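Lmo1340 protein (Listeria monocytogenes, PDB 4NLM) is of unknown function but is probably a surface-anchored lipoprotein built round a YqgU-like six-bladed beta propeller. Local coordinates at residues A[263-268]-A[290-295]; A[284-289]-A[305-310]; A[300-305]-A[321-326]. One frame throughout, in Å; residues are numbered along the deposited sequence.

Contact 1. Residues A[263-268]-A[290-295]; sequences REYDEL and YKSAKI
S292 and R263 make the shortest bond between residues 263-268 and 290-295: the hydroxyl OG of S292 donates to R263 O over 2.7 Å, lying in the plane of that carbonyl and on one of its lone pairs. The serine reaches it because OG stands opposite its own backbone N (chi1 -180°). A293 N adds only a weak, bent bond to the same oxygen. Beyond it the two chains run parallel and the bonds are straighter than that of A293 N: Y265 N donates to A293 O at 3.2 Å, and I295 N to Y265 O at 2.9 Å, so Y265 is gripped through both its N-H and its C=O. A CA-H...O contact from K294 CA to Y265 O, 3.1 Å, gives that oxygen a further neighbour. A water donates to both E264 OE2 and K291 O, tying the glutamate to the incoming chain; the other carboxylate oxygen, OE1, is taken by Y302.

Packing centres on the Y265 ring. With chi1 at 51° the ring folds back over the opposite strand, and one face lies over the A293-K294 peptide, whose K294 N stands 3.7 Å above the ring plane. In the conformer modelled here, one of two, the lysine chain bends at chi2 and runs past Y265 O toward D266, while the charged ends stay apart. I295 CG1 packs on D266 CB at 3.7 Å.

The pairing adds the short strand 293-294 in parallel to the end of strand 255-266, in a sheet that is otherwise antiparallel. R263 also bonds to the backbone at E242, E264 to that at F271, and the side chains of E264, D266 and I295 all touch F271 of strand 269-271.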
loop_
_atom_site.group_PDB
_atom_site.type_symbol
_atom_site.label_atom_id
_atom_site.label_comp_id
_atom_site.label_asym_id
_atom_site.label_seq_id
_atom_site.Cartn_x
_atom_site.Cartn_y
_atom_site.Cartn_z
ATOM N N ARG A 263 4.578 -19.034 11.497
ATOM C CA ARG A 263 3.281 -18.838 10.847
ATOM C C ARG A 263 2.120 -18.775 11.832
ATOM O O ARG A 263 1.919 -19.696 12.645
ATOM C CB ARG A 263 3.010 -20.000 9.899
ATOM C CG ARG A 263 1.659 -19.955 9.222
ATOM C CD ARG A 263 1.501 -21.061 8.184
ATOM N NE ARG A 263 0.102 -21.195 7.770
ATOM C CZ ARG A 263 -0.813 -21.926 8.403
ATOM N NH1 ARG A 263 -2.051 -21.915 7.965
ATOM N NH2 ARG A 263 -0.518 -22.644 9.488
ATOM N N GLU A 264 1.373 -17.687 11.753
ATOM C CA GLU A 264 0.119 -17.578 12.477
ATOM C C GLU A 264 -1.029 -17.935 11.543
ATOM O O GLU A 264 -0.912 -17.867 10.301
ATOM C CB GLU A 264 -0.089 -16.181 13.009
ATOM C CG GLU A 264 0.705 -15.882 14.256
ATOM C CD GLU A 264 0.504 -14.460 14.758
ATOM O OE1 GLU A 264 0.058 -13.586 13.976
ATOM O OE2 GLU A 264 0.825 -14.222 15.945
ATOM N N TYR A 265 -2.142 -18.281 12.144
ATOM C CA TYR A 265 -3.332 -18.636 11.410
ATOM C C TYR A 265 -4.547 -18.304 12.252
ATOM O O TYR A 265 -4.462 -18.203 13.462
ATOM C CB TYR A 265 -3.277 -20.119 10.994
ATOM C CG TYR A 265 -2.964 -21.063 12.109
ATOM C CD1 TYR A 265 -1.643 -21.293 12.492
ATOM C CD2 TYR A 265 -3.967 -21.718 12.803
ATOM C CE1 TYR A 265 -1.347 -22.158 13.530
ATOM C CE2 TYR A 265 -3.675 -22.590 13.830
ATOM C CZ TYR A 265 -2.368 -22.800 14.195
ATOM O OH TYR A 265 -2.099 -23.664 15.232
ATOM N N ASP A 266 -5.651 -18.062 11.586
ATOM C CA ASP A 266 -6.865 -17.749 12.307
ATOM C C ASP A 266 -7.870 -18.788 11.867
ATOM O O ASP A 266 -7.484 -19.829 11.309
ATOM C CB ASP A 266 -7.318 -16.300 12.037
ATOM C CG ASP A 266 -7.421 -15.973 10.546
ATOM O OD1 ASP A 266 -7.798 -16.869 9.759
ATOM O OD2 ASP A 266 -7.131 -14.811 10.167
ATOM N N GLU A 267 -9.147 -18.506 12.108
ATOM C CA GLU A 267 -10.211 -19.444 11.775
ATOM C C GLU A 267 -10.373 -19.679 10.279
ATOM O O GLU A 267 -10.877 -20.713 9.885
ATOM C CB GLU A 267 -11.547 -19.001 12.414
ATOM C CG GLU A 267 -11.517 -19.105 13.940
ATOM C CD GLU A 267 -12.608 -18.314 14.639
ATOM O OE1 GLU A 267 -12.985 -18.702 15.765
ATOM O OE2 GLU A 267 -13.082 -17.306 14.076
ATOM N N LEU A 268 -9.870 -18.764 9.455
ATOM C CA LEU A 268 -10.030 -18.844 8.011
ATOM C C LEU A 268 -8.817 -19.341 7.229
ATOM O O LEU A 268 -8.953 -19.675 6.055
ATOM C CB LEU A 268 -10.466 -17.473 7.484
ATOM C CG LEU A 268 -11.740 -16.901 8.134
ATOM C CD1 LEU A 268 -12.129 -15.568 7.500
ATOM C CD2 LEU A 268 -12.919 -17.861 8.031
ATOM N N TYR A 290 6.259 -14.289 17.328
ATOM C CA TYR A 290 7.217 -15.013 18.137
ATOM C C TYR A 290 7.075 -16.526 18.062
ATOM O O TYR A 290 8.021 -17.253 18.343
ATOM C CB TYR A 290 7.141 -14.573 19.590
ATOM C CG TYR A 290 7.663 -13.189 19.786
ATOM C CD1 TYR A 290 9.017 -12.930 19.658
ATOM C CD2 TYR A 290 6.829 -12.146 20.093
ATOM C CE1 TYR A 290 9.506 -11.670 19.825
ATOM C CE2 TYR A 290 7.311 -10.861 20.243
ATOM C CZ TYR A 290 8.685 -10.634 20.099
ATOM O OH TYR A 290 9.183 -9.377 20.304
ATOM N N LYS A 291 5.889 -16.996 17.703
ATOM C CA LYS A 291 5.677 -18.430 17.614
ATOM C C LYS A 291 4.517 -18.723 16.659
ATOM O O LYS A 291 3.689 -17.865 16.396
ATOM C CB LYS A 291 5.399 -19.036 18.986
ATOM C CG LYS A 291 4.063 -18.644 19.561
ATOM C CD LYS A 291 3.791 -19.219 20.955
ATOM C CE LYS A 291 2.556 -18.536 21.509
ATOM N NZ LYS A 291 2.158 -19.063 22.843
ATOM N N SER A 292 4.539 -19.922 16.101
ATOM C CA SER A 292 3.476 -20.362 15.234
ATOM C C SER A 292 2.287 -20.714 16.089
ATOM O O SER A 292 2.425 -21.509 17.008
ATOM C CB SER A 292 3.919 -21.578 14.454
ATOM O OG SER A 292 2.862 -21.999 13.599
ATOM N N ALA A 293 1.141 -20.112 15.813
ATOM C CA ALA A 293 -0.040 -20.281 16.687
ATOM C C ALA A 293 -1.262 -19.659 16.097
ATOM O O ALA A 293 -1.183 -18.863 15.179
ATOM C CB ALA A 293 0.229 -19.543 17.977
ATOM N N LYS A 294 -2.425 -20.054 16.604
ATOM C CA LYS A 294 -3.677 -19.410 16.243
ATOM C C LYS A 294 -3.670 -18.000 16.844
ATOM O O LYS A 294 -3.297 -17.823 18.008
ATOM C CB LYS A 294 -4.855 -20.232 16.765
ATOM C CG LYS A 294 -6.095 -19.419 17.079
ATOM C CD LYS A 294 -6.689 -18.718 15.876
ATOM C CE LYS A 294 -7.870 -17.862 16.311
ATOM N NZ LYS A 294 -8.079 -16.673 15.446
ATOM N N ILE A 295 -4.071 -17.000 16.058
ATOM C CA ILE A 295 -3.996 -15.584 16.497
ATOM C C ILE A 295 -4.749 -15.310 17.786
ATOM O O ILE A 295 -5.863 -15.769 17.952
ATOM C CB ILE A 295 -4.420 -14.565 15.407
ATOM C CG1 ILE A 295 -5.895 -14.699 15.048
ATOM C CG2 ILE A 295 -3.548 -14.693 14.170
ATOM C CD1 ILE A 295 -6.636 -13.388 14.852
HETATM O O HOH W 1 1.970 -16.008 17.569
#

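Contact 2. Residues A[284-289]-A[305-310]; sequences FLTFVP and VKIDPT
V305, F284 and I307 lose the most surface where strand 284-289 meets strand 305-308, and all three side chains, with T286, project from the same face of the sheet. V305 sits in the hydrogen-bonded pair with T286: V305 N donates to T286 O at 2.9 Å in an almost straight bond (177°), and T286 N returns one to V305 O. In the conformer described, one of two, chi1 of -55° sets V305 CG1 opposite the carbonyl carbon and gives CG2 the place between N and C. There CG2 lies 3.4 Å from T286 O and 3.7 Å from both T286 CG2 and V288 CG2, the V288 side chain arriving roughly perpendicular to that of V305.

F284 and I307 form the other hydrogen-bonded pair, with F284 N donating to I307 O and I307 N to F284 O, both over 2.8 Å. Their side chains leave the sheet together as neighbours. The isoleucine methyl CD1 comes to the edge of the phenyl ring, near its plane, 4.1 Å from F284 CD2. The ring also meets F248 edge-to-face and touches F275, while I307 leans on F257 and Y259 of strand 255-266.

Between these pairs, L285 and K306 make the non-hydrogen-bonded pair on the reverse face, where L285 CD2 touches K306 CB at 3.5 Å.

Four backbone bonds thus satisfy the N-H and C=O groups of F284, T286, V305 and I307 between the strands, and the side chains around them add hydrocarbon. The chemistry is that of a buried antiparallel beta pairing, whose aliphatic and aromatic face packs against the neighbouring sheet of the propeller.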
loop_
_atom_site.group_PDB
_atom_site.type_symbol
_atom_site.label_atom_id
_atom_site.label_comp_id
_atom_site.label_asym_id
_atom_site.label_seq_id
_atom_site.Cartn_x
_atom_site.Cartn_y
_atom_site.Cartn_z
ATOM N N PHE A 284 13.524 -4.513 3.687
ATOM C CA PHE A 284 12.189 -5.093 3.739
ATOM C C PHE A 284 11.801 -5.142 5.218
ATOM O O PHE A 284 12.411 -5.839 6.014
ATOM C CB PHE A 284 12.137 -6.470 3.131
ATOM C CG PHE A 284 10.787 -7.112 3.229
ATOM C CD1 PHE A 284 9.744 -6.719 2.415
ATOM C CD2 PHE A 284 10.545 -8.107 4.144
ATOM C CE1 PHE A 284 8.489 -7.295 2.507
ATOM C CE2 PHE A 284 9.284 -8.697 4.235
ATOM C CZ PHE A 284 8.265 -8.286 3.429
ATOM N N LEU A 285 10.814 -4.344 5.569
ATOM C CA LEU A 285 10.324 -4.260 6.969
ATOM C C LEU A 285 9.054 -5.038 7.128
ATOM O O LEU A 285 8.120 -4.876 6.350
ATOM C CB LEU A 285 10.006 -2.812 7.299
ATOM C CG LEU A 285 11.149 -1.817 7.243
ATOM C CD1 LEU A 285 10.659 -0.379 7.274
ATOM C CD2 LEU A 285 12.086 -2.069 8.386
ATOM N N THR A 286 9.014 -5.899 8.144
ATOM C CA THR A 286 7.808 -6.684 8.404
ATOM C C THR A 286 7.676 -6.985 9.878
ATOM O O THR A 286 8.672 -7.111 10.598
ATOM C CB THR A 286 7.828 -8.025 7.634
ATOM O OG1 THR A 286 6.602 -8.732 7.800
ATOM C CG2 THR A 286 9.027 -8.880 7.975
ATOM N N PHE A 287 6.437 -7.143 10.315
ATOM C CA PHE A 287 6.178 -7.754 11.608
ATOM C C PHE A 287 6.338 -9.260 11.472
ATOM O O PHE A 287 6.077 -9.867 10.411
ATOM C CB PHE A 287 4.787 -7.353 12.162
ATOM C CG PHE A 287 4.763 -5.937 12.538
ATOM C CD1 PHE A 287 5.295 -5.546 13.766
ATOM C CD2 PHE A 287 4.243 -4.969 11.706
ATOM C CE1 PHE A 287 5.348 -4.224 14.101
ATOM C CE2 PHE A 287 4.293 -3.660 12.048
ATOM C CZ PHE A 287 4.827 -3.280 13.268
ATOM N N VAL A 288 6.774 -9.875 12.570
ATOM C CA VAL A 288 7.023 -11.297 12.647
ATOM C C VAL A 288 6.495 -11.790 14.005
ATOM O O VAL A 288 6.815 -11.200 15.007
ATOM C CB VAL A 288 8.540 -11.593 12.543
ATOM C CG1 VAL A 288 8.850 -13.047 12.676
ATOM C CG2 VAL A 288 9.089 -11.125 11.219
ATOM N N PRO A 289 5.768 -12.911 14.015
ATOM C CA PRO A 289 5.299 -13.449 15.281
ATOM C C PRO A 289 6.416 -14.157 16.020
ATOM O O PRO A 289 7.348 -14.630 15.410
ATOM C CB PRO A 289 4.234 -14.484 14.860
ATOM C CG PRO A 289 4.041 -14.289 13.399
ATOM C CD PRO A 289 5.281 -13.695 12.870
ATOM N N VAL A 305 10.926 -6.301 12.288
ATOM C CA VAL A 305 12.266 -6.551 11.810
ATOM C C VAL A 305 12.513 -5.870 10.492
ATOM O O VAL A 305 11.599 -5.473 9.768
ATOM C CB VAL A 305 12.541 -8.040 11.639
ATOM C CG1 VAL A 305 12.272 -8.779 12.936
ATOM C CG2 VAL A 305 11.753 -8.621 10.472
ATOM N N LYS A 306 13.806 -5.659 10.266
ATOM C CA LYS A 306 14.322 -5.132 9.002
ATOM C C LYS A 306 15.216 -6.202 8.387
ATOM O O LYS A 306 16.189 -6.662 9.009
ATOM C CB LYS A 306 15.032 -3.787 9.190
ATOM C CG LYS A 306 16.396 -3.708 9.818
ATOM C CD LYS A 306 16.910 -2.265 9.710
ATOM C CE LYS A 306 18.211 -2.076 10.481
ATOM N NZ LYS A 306 18.512 -0.642 10.745
ATOM N N ILE A 307 14.820 -6.618 7.199
ATOM C CA ILE A 307 15.598 -7.587 6.454
ATOM C C ILE A 307 16.262 -6.902 5.275
ATOM O O ILE A 307 15.672 -6.090 4.578
ATOM C CB ILE A 307 14.646 -8.658 5.905
ATOM C CG1 ILE A 307 14.130 -9.426 7.101
ATOM C CG2 ILE A 307 15.303 -9.573 4.869
ATOM C CD1 ILE A 307 12.919 -10.214 6.736
ATOM N N ASP A 308 17.547 -7.194 5.091
ATOM C CA ASP A 308 18.287 -6.729 3.928
ATOM C C ASP A 308 18.496 -7.982 3.077
ATOM O O ASP A 308 19.389 -8.778 3.335
ATOM C CB ASP A 308 19.637 -6.120 4.329
ATOM C CG ASP A 308 20.450 -5.615 3.138
ATOM O OD1 ASP A 308 20.223 -6.062 2.005
ATOM O OD2 ASP A 308 21.354 -4.810 3.384
ATOM N N PRO A 309 17.660 -8.181 2.041
ATOM C CA PRO A 309 17.750 -9.446 1.304
ATOM C C PRO A 309 19.033 -9.580 0.485
ATOM O O PRO A 309 19.490 -10.693 0.263
ATOM C CB PRO A 309 16.516 -9.445 0.402
ATOM C CG PRO A 309 16.005 -8.070 0.409
ATOM C CD PRO A 309 16.564 -7.334 1.587
ATOM N N THR A 310 19.592 -8.458 0.026
ATOM C CA THR A 310 20.849 -8.510 -0.730
ATOM C C THR A 310 22.010 -8.928 0.169
ATOM O O THR A 310 22.847 -9.774 -0.203
ATOM C CB THR A 310 21.104 -7.152 -1.423
ATOM O OG1 THR A 310 20.079 -6.936 -2.381
ATOM C CG2 THR A 310 22.467 -7.102 -2.163
#

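Contact 3. Residues A[300-305]-A[321-326]; sequences KEYKLV and MDNQPI
K300 meets residues 321-326 through its backbone, its carbonyl carbon C lying 3.7 Å from M321 O. E301 N is linked to D322 OD1 by a water, which accepts from that N-H at 3.0 Å and donates to the carboxylate. Y302 follows with a direct antiparallel bridge to M321, modelled as selenomethionine. M321 N donates to Y302 O at 2.8 Å in a nearly straight bond (176°), whereas the return bond from Y302 N to M321 O is longer, 3.1 Å, and bent to 135°.

The tyrosine side chain then rises over the following loop. CB of N323 sits above one ring face, 3.6 Å from the Y302 ring centroid and 15° off its normal, a CH-pi contact, while M321 O lies at the ring edge. With CG of N323 trans to N, the amide is carried beyond the ring, inclined to its plane, to where a second water joins Y302 OH to N323 ND2 and where N323 OD1 accepts from Y274 N. E264 also bonds to the tyrosine hydroxyl.

Two residues on, L304 is turned toward the loop. Its CB is 4.2 Å from M321 SE in one of the two conformers of M321, and L304 CD1 meets I326 CD1 at 3.9 Å, the two side chains running antiparallel and overlapping at their ends.

The chemistry is graded along the segment: water-mediated at E301, backbone-bonded and aromatic at Y302, purely apolar at L304. One face of the Y302 ring is covered by N323 CB and OH is held by E264 and a water, so the ring ties strand 302-308 to the link leading to strand 326-328.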
loop_
_atom_site.group_PDB
_atom_site.type_symbol
_atom_site.label_atom_id
_atom_site.label_comp_id
_atom_site.label_asym_id
_atom_site.label_seq_id
_atom_site.Cartn_x
_atom_site.Cartn_y
_atom_site.Cartn_z
ATOM N N LYS A 300 1.241 -7.418 22.171
ATOM C CA LYS A 300 2.704 -7.566 22.203
ATOM C C LYS A 300 3.170 -8.874 21.543
ATOM O O LYS A 300 4.171 -9.476 21.921
ATOM C CB LYS A 300 3.190 -7.513 23.666
ATOM C CG LYS A 300 2.985 -6.160 24.328
ATOM C CD LYS A 300 3.406 -6.146 25.797
ATOM C CE LYS A 300 3.118 -4.788 26.418
ATOM N NZ LYS A 300 3.662 -4.665 27.800
ATOM N N GLU A 301 2.469 -9.273 20.509
ATOM C CA GLU A 301 2.688 -10.574 19.945
ATOM C C GLU A 301 3.699 -10.595 18.813
ATOM O O GLU A 301 3.955 -11.678 18.304
ATOM C CB GLU A 301 1.313 -11.030 19.497
ATOM C CG GLU A 301 1.063 -12.358 18.792
ATOM C CD GLU A 301 -0.433 -12.532 18.493
ATOM O OE1 GLU A 301 -0.810 -13.222 17.519
ATOM O OE2 GLU A 301 -1.265 -11.950 19.226
ATOM N N TYR A 302 4.301 -9.446 18.482
ATOM C CA TYR A 302 5.176 -9.360 17.296
ATOM C C TYR A 302 6.435 -8.609 17.586
ATOM O O TYR A 302 6.507 -7.804 18.493
ATOM C CB TYR A 302 4.444 -8.648 16.145
ATOM C CG TYR A 302 3.155 -9.301 15.756
ATOM C CD1 TYR A 302 1.998 -8.997 16.412
ATOM C CD2 TYR A 302 3.091 -10.273 14.765
ATOM C CE1 TYR A 302 0.809 -9.632 16.133
ATOM C CE2 TYR A 302 1.880 -10.899 14.460
ATOM C CZ TYR A 302 0.745 -10.586 15.170
ATOM O OH TYR A 302 -0.452 -11.216 14.879
ATOM N N LYS A 303 7.408 -8.855 16.717
ATOM C CA LYS A 303 8.573 -7.976 16.614
ATOM C C LYS A 303 8.593 -7.374 15.212
ATOM O O LYS A 303 8.095 -7.948 14.272
ATOM C CB LYS A 303 9.864 -8.676 16.891
ATOM C CG LYS A 303 10.022 -9.971 16.214
ATOM C CD LYS A 303 11.418 -10.490 16.482
ATOM C CE LYS A 303 11.550 -11.914 16.037
ATOM N NZ LYS A 303 12.923 -12.401 16.396
ATOM N N LEU A 304 9.131 -6.175 15.157
ATOM C CA LEU A 304 9.329 -5.470 13.893
ATOM C C LEU A 304 10.760 -5.722 13.465
ATOM O O LEU A 304 11.708 -5.383 14.183
ATOM C CB LEU A 304 9.097 -3.995 14.068
ATOM C CG LEU A 304 9.354 -3.169 12.808
ATOM C CD1 LEU A 304 8.442 -3.577 11.671
ATOM C CD2 LEU A 304 9.167 -1.707 13.147
ATOM N N VAL A 305 10.926 -6.301 12.288
ATOM C CA VAL A 305 12.266 -6.551 11.810
ATOM C C VAL A 305 12.513 -5.870 10.492
ATOM O O VAL A 305 11.599 -5.473 9.768
ATOM C CB VAL A 305 12.541 -8.040 11.639
ATOM C CG1 VAL A 305 12.272 -8.779 12.936
ATOM C CG2 VAL A 305 11.753 -8.621 10.472
HETATM N N MSE A 321 5.632 -5.721 20.068
HETATM C CA MSE A 321 4.830 -4.711 19.360
HETATM C C MSE A 321 3.554 -5.268 18.833
HETATM O O MSE A 321 3.431 -6.479 18.678
HETATM C CB MSE A 321 5.460 -4.399 17.988
HETATM C CG MSE A 321 6.867 -3.951 18.154
HETATM SE SE MSE A 321 6.905 -2.302 17.164
HETATM C CE MSE A 321 7.154 -1.186 18.767
ATOM N N ASP A 322 2.629 -4.380 18.491
ATOM C CA ASP A 322 1.430 -4.778 17.776
ATOM C C ASP A 322 1.576 -4.613 16.267
ATOM O O ASP A 322 2.235 -3.681 15.749
ATOM C CB ASP A 322 0.198 -4.054 18.227
ATOM C CG ASP A 322 -1.080 -4.745 17.720
ATOM O OD1 ASP A 322 -1.061 -6.016 17.471
ATOM O OD2 ASP A 322 -2.107 -4.042 17.593
ATOM N N ASN A 323 1.048 -5.596 15.571
ATOM C CA ASN A 323 1.055 -5.642 14.120
ATOM C C ASN A 323 0.056 -4.628 13.573
ATOM O O ASN A 323 -1.134 -4.818 13.750
ATOM C CB ASN A 323 0.663 -7.057 13.708
ATOM C CG ASN A 323 0.451 -7.216 12.226
ATOM O OD1 ASN A 323 1.350 -6.935 11.428
ATOM N ND2 ASN A 323 -0.724 -7.696 11.842
ATOM N N GLN A 324 0.531 -3.559 12.939
ATOM C CA GLN A 324 -0.341 -2.561 12.331
ATOM C C GLN A 324 0.370 -2.092 11.064
ATOM O O GLN A 324 1.558 -2.357 10.893
ATOM C CB GLN A 324 -0.608 -1.391 13.273
ATOM C CG GLN A 324 -1.193 -1.837 14.611
ATOM C CD GLN A 324 -1.554 -0.699 15.526
ATOM O OE1 GLN A 324 -1.396 0.460 15.187
ATOM N NE2 GLN A 324 -2.081 -1.039 16.686
ATOM N N PRO A 325 -0.322 -1.391 10.170
ATOM C CA PRO A 325 0.337 -0.977 8.927
ATOM C C PRO A 325 1.582 -0.139 9.157
ATOM O O PRO A 325 1.675 0.651 10.097
ATOM C CB PRO A 325 -0.775 -0.192 8.223
ATOM C CG PRO A 325 -2.043 -0.832 8.681
ATOM C CD PRO A 325 -1.764 -1.092 10.131
ATOM N N ILE A 326 2.505 -0.280 8.199
ATOM C CA ILE A 326 3.790 0.437 8.169
ATOM C C ILE A 326 4.107 0.883 6.748
ATOM O O ILE A 326 3.805 0.182 5.820
ATOM C CB ILE A 326 4.940 -0.377 8.753
ATOM C CG1 ILE A 326 4.943 -1.820 8.218
ATOM C CG2 ILE A 326 4.905 -0.324 10.277
ATOM C CD1 ILE A 326 6.196 -2.619 8.605
HETATM O O HOH W 2 0.076 -8.072 19.187
HETATM O O HOH W 3 -2.200 -8.958 14.094
#

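How the contacts relate
Contacts 2 and 3 both use strand 302-308, share V305, and lie about 11 Å apart between centres; contact 1 is about 14 Å from contact 3 and 19 Å from contact 2. Along the chain the segments of contact 2 alternate with those of contact 1 and with those of contact 3, whereas contact 1 closes before contact 3 opens. Contact 2 joins two strands of the three-stranded sheet 284-289, 302-308 and 313-321; contact 3 starts the exit toward strand 326-328 of the next sheet, and contact 1 pairs the chain leaving strand 284-289 with the preceding sheet. Together they connect three successive sheets of the propeller.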